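Restriction endonuclease (PDB 4F0Q) cleaves DNA in a cytosine-methylation-dependent manner as a tetrameric restriction endonuclease, probably using magnesium at its nuclease site. Local coordinates at residues D220-W223 with I224-R227; E243-I246 with R247-Q251; S363-S366 with P367-A371. All coordinates share one frame; numbering follows the deposited sequence.

Overall arrangement
The three contacts come in series along the chain. Contacts 1 and 2 lie in the N-terminal, PUA-like part of the protein, on successive helices 222-227 and 243-251; their centres are about 16 Å apart, and they touch where Trp223 meets Trp245 edge-to-face. Contact 3 lies in the PDDEXK-type endonuclease part, where strand 364-365 passes into helix 367-374. Its centre is about 51 Å from that of contact 1 and about 44 Å from that of contact 2. The first two thus share one packed region, while the third belongs to the magnesium-binding part, consistent with separate modules for reading modified DNA and cutting it.

Contact 1 of 3, residues D220-W223 with I224-R227; sequences DFRW and IDDR
Trp223 and Arg227, one helical turn apart, lie side by side and point the same way, and a water joins their ends. Trp223 CG is anti to the backbone N (chi1 -179°), which carries the indole along the flank of the turn until NE1 comes 3.8 Å from Arg227 CD. The indole and guanidinium planes stand 78° apart, yet both groups present an edge to the same water: it accepts from Trp223 NE1 at 3.0 Å and from Arg227 NH1, in the plane of each. Arg227 bends at chi3 (58°), and its guanidinium also donates to the carbonyls of Ala83, Arg82, Leu151 and Leu152, a set of bonds that fixes its rotation and satisfies its buried N-H groups.

The tight part is the apolar flank, where Phe221 and Ile224 run alongside each other with CD1 of Phe221 3.8 Å from CG1 of Ile224. Along the backbone the turn closes through Asp225 N to Phe221 O (3.1 Å), followed by Asp226 N to Arg222 O and Arg227 N to Trp223 O.

The side of Arg222 is looser and partly exposed. Here Asp220, ahead of the turn that leads into the helix, makes a capping bond: its OD1 accepts from Arg222 N at 3.1 Å, met from above the carboxylate plane, while OD2 makes a salt bridge with Arg222 NE at 3.3 Å. Arg222 NH1 also donates to Ala17 O, whereas the buried Asp225 and Asp226 form salt bridges with Arg21 and Arg239, which probably offset their charge.

Around this short helix, Phe221 reaches Leu51 and Thr52 of helix 48-52, Val23 of strand 22-24 and the ring of Phe157 in strand 156-166, while Trp223 packs against Trp245 of helix 243-251.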
loop_
_atom_site.group_PDB
_atom_site.type_symbol
_atom_site.label_atom_id
_atom_site.label_comp_id
_atom_site.label_asym_id
_atom_site.label_seq_id
_atom_site.Cartn_x
_atom_site.Cartn_y
_atom_site.Cartn_z
ATOM N N ASP A 220 6.323 -37.212 6.021
ATOM C CA ASP A 220 6.571 -38.610 6.333
ATOM C C ASP A 220 5.654 -38.985 7.488
ATOM O O ASP A 220 5.649 -38.317 8.521
ATOM C CB ASP A 220 8.034 -38.814 6.733
ATOM C CG ASP A 220 8.451 -40.276 6.726
ATOM O OD1 ASP A 220 7.582 -41.156 6.902
ATOM O OD2 ASP A 220 9.657 -40.545 6.545
ATOM N N PHE A 221 4.877 -40.049 7.316
ATOM C CA PHE A 221 3.911 -40.446 8.334
ATOM C C PHE A 221 4.555 -41.085 9.560
ATOM O O PHE A 221 3.873 -41.385 10.540
ATOM C CB PHE A 221 2.836 -41.363 7.750
ATOM C CG PHE A 221 1.484 -40.722 7.662
ATOM C CD1 PHE A 221 0.693 -40.588 8.791
ATOM C CD2 PHE A 221 1.005 -40.246 6.455
ATOM C CE1 PHE A 221 -0.552 -39.992 8.716
ATOM C CE2 PHE A 221 -0.240 -39.651 6.372
ATOM C CZ PHE A 221 -1.018 -39.522 7.503
ATOM N N ARG A 222 5.868 -41.288 9.507
ATOM C CA ARG A 222 6.606 -41.775 10.666
ATOM C C ARG A 222 6.664 -40.698 11.747
ATOM O O ARG A 222 6.921 -40.988 12.915
ATOM C CB ARG A 222 8.013 -42.223 10.269
ATOM C CG ARG A 222 8.031 -43.451 9.373
ATOM C CD ARG A 222 9.438 -43.996 9.200
ATOM N NE ARG A 222 10.317 -43.045 8.526
ATOM C CZ ARG A 222 11.594 -43.281 8.245
ATOM N NH1 ARG A 222 12.146 -44.438 8.582
ATOM N NH2 ARG A 222 12.320 -42.359 7.630
ATOM N N TRP A 223 6.427 -39.455 11.338
ATOM C CA TRP A 223 6.278 -38.335 12.258
ATOM C C TRP A 223 5.123 -38.625 13.211
ATOM O O TRP A 223 5.256 -38.510 14.435
ATOM C CB TRP A 223 5.990 -37.061 11.458
ATOM C CG TRP A 223 5.841 -35.809 12.272
ATOM C CD1 TRP A 223 6.263 -35.603 13.554
ATOM C CD2 TRP A 223 5.222 -34.587 11.851
ATOM N NE1 TRP A 223 5.945 -34.327 13.956
ATOM C CE2 TRP A 223 5.305 -33.684 12.929
ATOM C CE3 TRP A 223 4.606 -34.170 10.668
ATOM C CZ2 TRP A 223 4.798 -32.389 12.858
ATOM C CZ3 TRP A 223 4.101 -32.884 10.600
ATOM C CH2 TRP A 223 4.200 -32.010 11.688
ATOM N N ILE A 224 3.992 -39.015 12.633
ATOM C CA ILE A 224 2.804 -39.353 13.405
ATOM C C ILE A 224 3.029 -40.622 14.219
ATOM O O ILE A 224 2.566 -40.725 15.356
ATOM C CB ILE A 224 1.570 -39.510 12.493
ATOM C CG1 ILE A 224 1.319 -38.211 11.728
ATOM C CG2 ILE A 224 0.340 -39.880 13.303
ATOM C CD1 ILE A 224 1.178 -37.001 12.628
ATOM N N ASP A 225 3.749 -41.579 13.638
ATOM C CA ASP A 225 4.108 -42.806 14.343
ATOM C C ASP A 225 4.852 -42.475 15.628
ATOM O O ASP A 225 4.565 -43.035 16.684
ATOM C CB ASP A 225 4.984 -43.704 13.468
ATOM C CG ASP A 225 4.267 -44.195 12.228
ATOM O OD1 ASP A 225 3.038 -43.993 12.125
ATOM O OD2 ASP A 225 4.933 -44.796 11.357
ATOM N N ASP A 226 5.806 -41.555 15.528
ATOM C CA ASP A 226 6.572 -41.114 16.685
ATOM C C ASP A 226 5.690 -40.358 17.672
ATOM O O ASP A 226 5.783 -40.571 18.880
ATOM C CB ASP A 226 7.751 -40.241 16.256
ATOM C CG ASP A 226 8.746 -40.993 15.397
ATOM O OD1 ASP A 226 8.780 -42.237 15.479
ATOM O OD2 ASP A 226 9.494 -40.338 14.642
ATOM N N ARG A 227 4.837 -39.474 17.159
ATOM C CA ARG A 227 3.918 -38.737 18.023
ATOM C C ARG A 227 2.895 -39.655 18.699
ATOM O O ARG A 227 2.441 -39.378 19.809
ATOM C CB ARG A 227 3.215 -37.614 17.257
ATOM C CG ARG A 227 4.109 -36.421 16.957
ATOM C CD ARG A 227 3.292 -35.197 16.566
ATOM N NE ARG A 227 2.340 -34.819 17.609
ATOM C CZ ARG A 227 2.631 -34.026 18.635
ATOM N NH1 ARG A 227 3.849 -33.521 18.763
ATOM N NH2 ARG A 227 1.702 -33.737 19.537
HETATM O O HOH W 1 6.186 -33.666 16.893
#

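Contact 2 of 3, residues E243-I246 with R247-Q251; sequences ESWI and RWVRQ
Two tryptophans three residues apart, Trp245 and Trp248, supply the aromatic part of this contact within helix 243-251. Both point the same way, side by side, but their planes are turned 54° against each other and the six-membered rings have centroids 5.1 Å apart, so the pair is oblique. Trp248 brings its CE3 over one face of Trp245, offset toward the rim, and its CZ3 comes 3.9 Å from CZ2 of Trp245. With CG of Trp245 anti to the backbone N (chi1 -167°) and Trp248 alike (chi1 170°), the two rings sweep to one flank of the helix.

The aliphatic part belongs to Val249, one turn on from Trp245: its CG2 approaches CD1 of the indole at 3.8 Å. Ile183 of strand 175-193 touches both tryptophans, and Ala153 and Ile259 add to the surroundings of Trp248.

Backbone hydrogen bonds follow in regular i to i+4 order: Arg247 N to Glu243 O, Trp248 N to Ser244 O, Val249 N to Trp245 O (2.9 Å), and Arg250 N to Ile246 O.

Polar side chains look elsewhere. Ser244 OG bonds to Ser212 O; Arg247, its chain extended from CG to NE, reaches a salt bridge with Glu321 of the second subunit.

The helix is therefore two-sided in its chemistry: an apolar, aromatic flank packs into its own chain, against the sheet and nearby loops and helices, while Arg247 ties the helix to the second subunit by charge.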
loop_
_atom_site.group_PDB
_atom_site.type_symbol
_atom_site.label_atom_id
_atom_site.label_comp_id
_atom_site.label_asym_id
_atom_site.label_seq_id
_atom_site.Cartn_x
_atom_site.Cartn_y
_atom_site.Cartn_z
ATOM N N GLU A 243 11.165 -29.728 8.366
ATOM C CA GLU A 243 12.058 -28.721 8.933
ATOM C C GLU A 243 11.293 -27.468 9.349
ATOM O O GLU A 243 11.656 -26.802 10.319
ATOM C CB GLU A 243 13.156 -28.353 7.931
ATOM C CG GLU A 243 14.116 -29.487 7.598
ATOM C CD GLU A 243 15.167 -29.711 8.674
ATOM O OE1 GLU A 243 15.093 -29.056 9.735
ATOM O OE2 GLU A 243 16.073 -30.543 8.454
ATOM N N SER A 244 10.235 -27.153 8.608
ATOM C CA SER A 244 9.413 -25.981 8.888
ATOM C C SER A 244 8.715 -26.098 10.239
ATOM O O SER A 244 8.618 -25.122 10.988
ATOM C CB SER A 244 8.378 -25.778 7.778
ATOM O OG SER A 244 7.551 -26.921 7.638
ATOM N N TRP A 245 8.234 -27.299 10.548
ATOM C CA TRP A 245 7.546 -27.537 11.809
ATOM C C TRP A 245 8.525 -27.482 12.975
ATOM O O TRP A 245 8.179 -27.036 14.066
ATOM C CB TRP A 245 6.818 -28.883 11.794
ATOM C CG TRP A 245 5.863 -29.036 12.934
ATOM C CD1 TRP A 245 6.148 -29.489 14.189
ATOM C CD2 TRP A 245 4.465 -28.727 12.929
ATOM N NE1 TRP A 245 5.013 -29.484 14.964
ATOM C CE2 TRP A 245 3.966 -29.021 14.212
ATOM C CE3 TRP A 245 3.585 -28.233 11.960
ATOM C CZ2 TRP A 245 2.628 -28.836 14.554
ATOM C CZ3 TRP A 245 2.258 -28.053 12.300
ATOM C CH2 TRP A 245 1.792 -28.350 13.586
ATOM N N ILE A 246 9.748 -27.945 12.735
ATOM C CA ILE A 246 10.809 -27.868 13.733
ATOM C C ILE A 246 11.154 -26.407 14.010
ATOM O O ILE A 246 11.309 -25.997 15.167
ATOM C CB ILE A 246 12.067 -28.625 13.266
ATOM C CG1 ILE A 246 11.739 -30.100 13.026
ATOM C CG2 ILE A 246 13.190 -28.485 14.281
ATOM C CD1 ILE A 246 12.903 -30.913 12.504
ATOM N N ARG A 247 11.258 -25.625 12.939
ATOM C CA ARG A 247 11.530 -24.198 13.056
ATOM C C ARG A 247 10.415 -23.488 13.815
ATOM O O ARG A 247 10.678 -22.593 14.614
ATOM C CB ARG A 247 11.711 -23.553 11.679
ATOM C CG ARG A 247 11.997 -22.061 11.759
ATOM C CD ARG A 247 11.843 -21.363 10.420
ATOM N NE ARG A 247 11.802 -19.913 10.588
ATOM C CZ ARG A 247 11.659 -19.043 9.595
ATOM N NH1 ARG A 247 11.546 -19.472 8.345
ATOM N NH2 ARG A 247 11.631 -17.742 9.850
ATOM N N TRP A 248 9.171 -23.885 13.563
ATOM C CA TRP A 248 8.048 -23.307 14.293
ATOM C C TRP A 248 8.101 -23.676 15.771
ATOM O O TRP A 248 7.853 -22.836 16.636
ATOM C CB TRP A 248 6.707 -23.743 13.706
ATOM C CG TRP A 248 5.561 -23.355 14.589
ATOM C CD1 TRP A 248 4.974 -22.126 14.674
ATOM C CD2 TRP A 248 4.878 -24.192 15.530
ATOM N NE1 TRP A 248 3.964 -22.147 15.604
ATOM C CE2 TRP A 248 3.884 -23.405 16.143
ATOM C CE3 TRP A 248 5.007 -25.532 15.908
ATOM C CZ2 TRP A 248 3.023 -23.912 17.114
ATOM C CZ3 TRP A 248 4.152 -26.033 16.874
ATOM C CH2 TRP A 248 3.173 -25.226 17.465
ATOM N N VAL A 249 8.411 -24.937 16.051
ATOM C CA VAL A 249 8.550 -25.403 17.425
ATOM C C VAL A 249 9.605 -24.578 18.156
ATOM O O VAL A 249 9.399 -24.164 19.298
ATOM C CB VAL A 249 8.910 -26.906 17.483
ATOM C CG1 VAL A 249 9.457 -27.279 18.850
ATOM C CG2 VAL A 249 7.696 -27.757 17.140
ATOM N N ARG A 250 10.721 -24.314 17.481
ATOM C CA ARG A 250 11.793 -23.520 18.076
ATOM C C ARG A 250 11.407 -22.054 18.292
ATOM O O ARG A 250 11.551 -21.524 19.394
ATOM C CB ARG A 250 13.064 -23.600 17.223
ATOM C CG ARG A 250 14.261 -22.890 17.843
ATOM C CD ARG A 250 15.488 -22.932 16.942
ATOM N NE ARG A 250 15.339 -22.091 15.757
ATOM C CZ ARG A 250 15.115 -22.555 14.531
ATOM N NH1 ARG A 250 15.015 -23.861 14.320
ATOM N NH2 ARG A 250 14.996 -21.713 13.514
ATOM N N GLN A 251 10.911 -21.409 17.241
ATOM C CA GLN A 251 10.689 -19.963 17.249
ATOM C C GLN A 251 9.290 -19.539 17.696
ATOM O O GLN A 251 9.138 -18.575 18.444
ATOM C CB GLN A 251 10.994 -19.376 15.870
ATOM C CG GLN A 251 12.420 -19.608 15.402
ATOM C CD GLN A 251 12.686 -19.026 14.029
ATOM O OE1 GLN A 251 13.801 -19.106 13.513
ATOM N NE2 GLN A 251 11.660 -18.435 13.426
#

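Contact 3 of 3, residues S363-S366 with P367-A371; sequences SSVS and PEQVA
Ser366 OG sits between its own backbone N and carbonyl carbon (chi1 72°), and Gln369 CG lies beside its backbone N (chi1 -70°) with the chain extended beyond; each side chain thereby accepts from the other residue's backbone N-H, a capping box at the start of helix 367-374. Ser366, the N-cap, accepts from Gln369 N through OG at 3.3 Å. In return Gln369 OE1 takes Ser366 N at 3.0 Å, although that N-H comes from above the amide plane, 65° out of it. The backbone adds weaker bonds, Gln369 N and Val370 N both donating to Ser366 O.

On the buried side Val365, from strand 364-365, sets CG1 3.2 Å from Gln369 OE1 and packs on Tyr385 of strand 381-387. Val365 O accepts from the hydroxyl of Ser392, next to the paired strand 390-391. The side chain of Gln369 lies about 9 Å from the bound magnesium, so this cap forms near the nuclease site. The two oxygens of the Glu368 carboxylate face different partners: OE2 makes a salt bridge to Arg372 of the third subunit, and OE1 turns back to lie 3.0 Å from Ser366 OG.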
loop_
_atom_site.group_PDB
_atom_site.type_symbol
_atom_site.label_atom_id
_atom_site.label_comp_id
_atom_site.label_asym_id
_atom_site.label_seq_id
_atom_site.Cartn_x
_atom_site.Cartn_y
_atom_site.Cartn_z
ATOM N N SER A 363 -19.092 -10.508 -20.312
ATOM C CA SER A 363 -18.216 -9.480 -20.863
ATOM C C SER A 363 -16.952 -9.331 -20.027
ATOM O O SER A 363 -16.889 -9.799 -18.890
ATOM C CB SER A 363 -18.942 -8.137 -20.962
ATOM O OG SER A 363 -19.989 -8.190 -21.916
ATOM N N SER A 364 -15.947 -8.670 -20.591
ATOM C CA SER A 364 -14.655 -8.556 -19.929
ATOM C C SER A 364 -14.185 -7.106 -19.809
ATOM O O SER A 364 -14.607 -6.240 -20.575
ATOM C CB SER A 364 -13.610 -9.391 -20.670
ATOM O OG SER A 364 -12.445 -9.555 -19.887
ATOM N N VAL A 365 -13.308 -6.855 -18.841
ATOM C CA VAL A 365 -12.759 -5.521 -18.617
ATOM C C VAL A 365 -11.392 -5.368 -19.279
ATOM O O VAL A 365 -10.474 -6.148 -19.023
ATOM C CB VAL A 365 -12.643 -5.204 -17.111
ATOM C CG1 VAL A 365 -11.866 -3.913 -16.889
ATOM C CG2 VAL A 365 -14.026 -5.119 -16.481
ATOM N N SER A 366 -11.266 -4.352 -20.128
ATOM C CA SER A 366 -10.057 -4.133 -20.916
ATOM C C SER A 366 -8.909 -3.580 -20.071
ATOM O O SER A 366 -9.140 -3.021 -19.000
ATOM C CB SER A 366 -10.362 -3.175 -22.071
ATOM O OG SER A 366 -10.558 -1.856 -21.595
ATOM N N PRO A 367 -7.661 -3.745 -20.548
ATOM C CA PRO A 367 -6.492 -3.174 -19.868
ATOM C C PRO A 367 -6.542 -1.649 -19.764
ATOM O O PRO A 367 -6.005 -1.083 -18.809
ATOM C CB PRO A 367 -5.317 -3.612 -20.757
ATOM C CG PRO A 367 -5.933 -4.026 -22.056
ATOM C CD PRO A 367 -7.265 -4.583 -21.693
ATOM N N GLU A 368 -7.175 -0.994 -20.734
ATOM C CA GLU A 368 -7.332 0.456 -20.692
ATOM C C GLU A 368 -8.199 0.865 -19.505
ATOM O O GLU A 368 -7.892 1.827 -18.796
ATOM C CB GLU A 368 -7.952 0.977 -21.992
ATOM C CG GLU A 368 -7.088 0.786 -23.230
ATOM C CD GLU A 368 -7.505 -0.415 -24.054
ATOM O OE1 GLU A 368 -8.470 -1.101 -23.659
ATOM O OE2 GLU A 368 -6.871 -0.670 -25.101
ATOM N N GLN A 369 -9.276 0.117 -19.296
ATOM C CA GLN A 369 -10.234 0.409 -18.236
ATOM C C GLN A 369 -9.625 0.304 -16.838
ATOM O O GLN A 369 -9.958 1.093 -15.954
ATOM C CB GLN A 369 -11.462 -0.497 -18.367
ATOM C CG GLN A 369 -12.335 -0.162 -19.569
ATOM C CD GLN A 369 -13.277 -1.287 -19.949
ATOM O OE1 GLN A 369 -13.303 -2.335 -19.309
ATOM N NE2 GLN A 369 -14.056 -1.075 -21.004
ATOM N N VAL A 370 -8.732 -0.661 -16.638
ATOM C CA VAL A 370 -8.046 -0.784 -15.354
ATOM C C VAL A 370 -6.922 0.246 -15.250
ATOM O O VAL A 370 -6.686 0.822 -14.183
ATOM C CB VAL A 370 -7.453 -2.197 -15.170
ATOM C CG1 VAL A 370 -6.775 -2.322 -13.815
ATOM C CG2 VAL A 370 -8.537 -3.251 -15.326
ATOM N N ALA A 371 -6.250 0.498 -16.371
ATOM C CA ALA A 371 -5.172 1.479 -16.403
ATOM C C ALA A 371 -5.681 2.884 -16.092
ATOM O O ALA A 371 -4.927 3.727 -15.604
ATOM C CB ALA A 371 -4.467 1.455 -17.745
#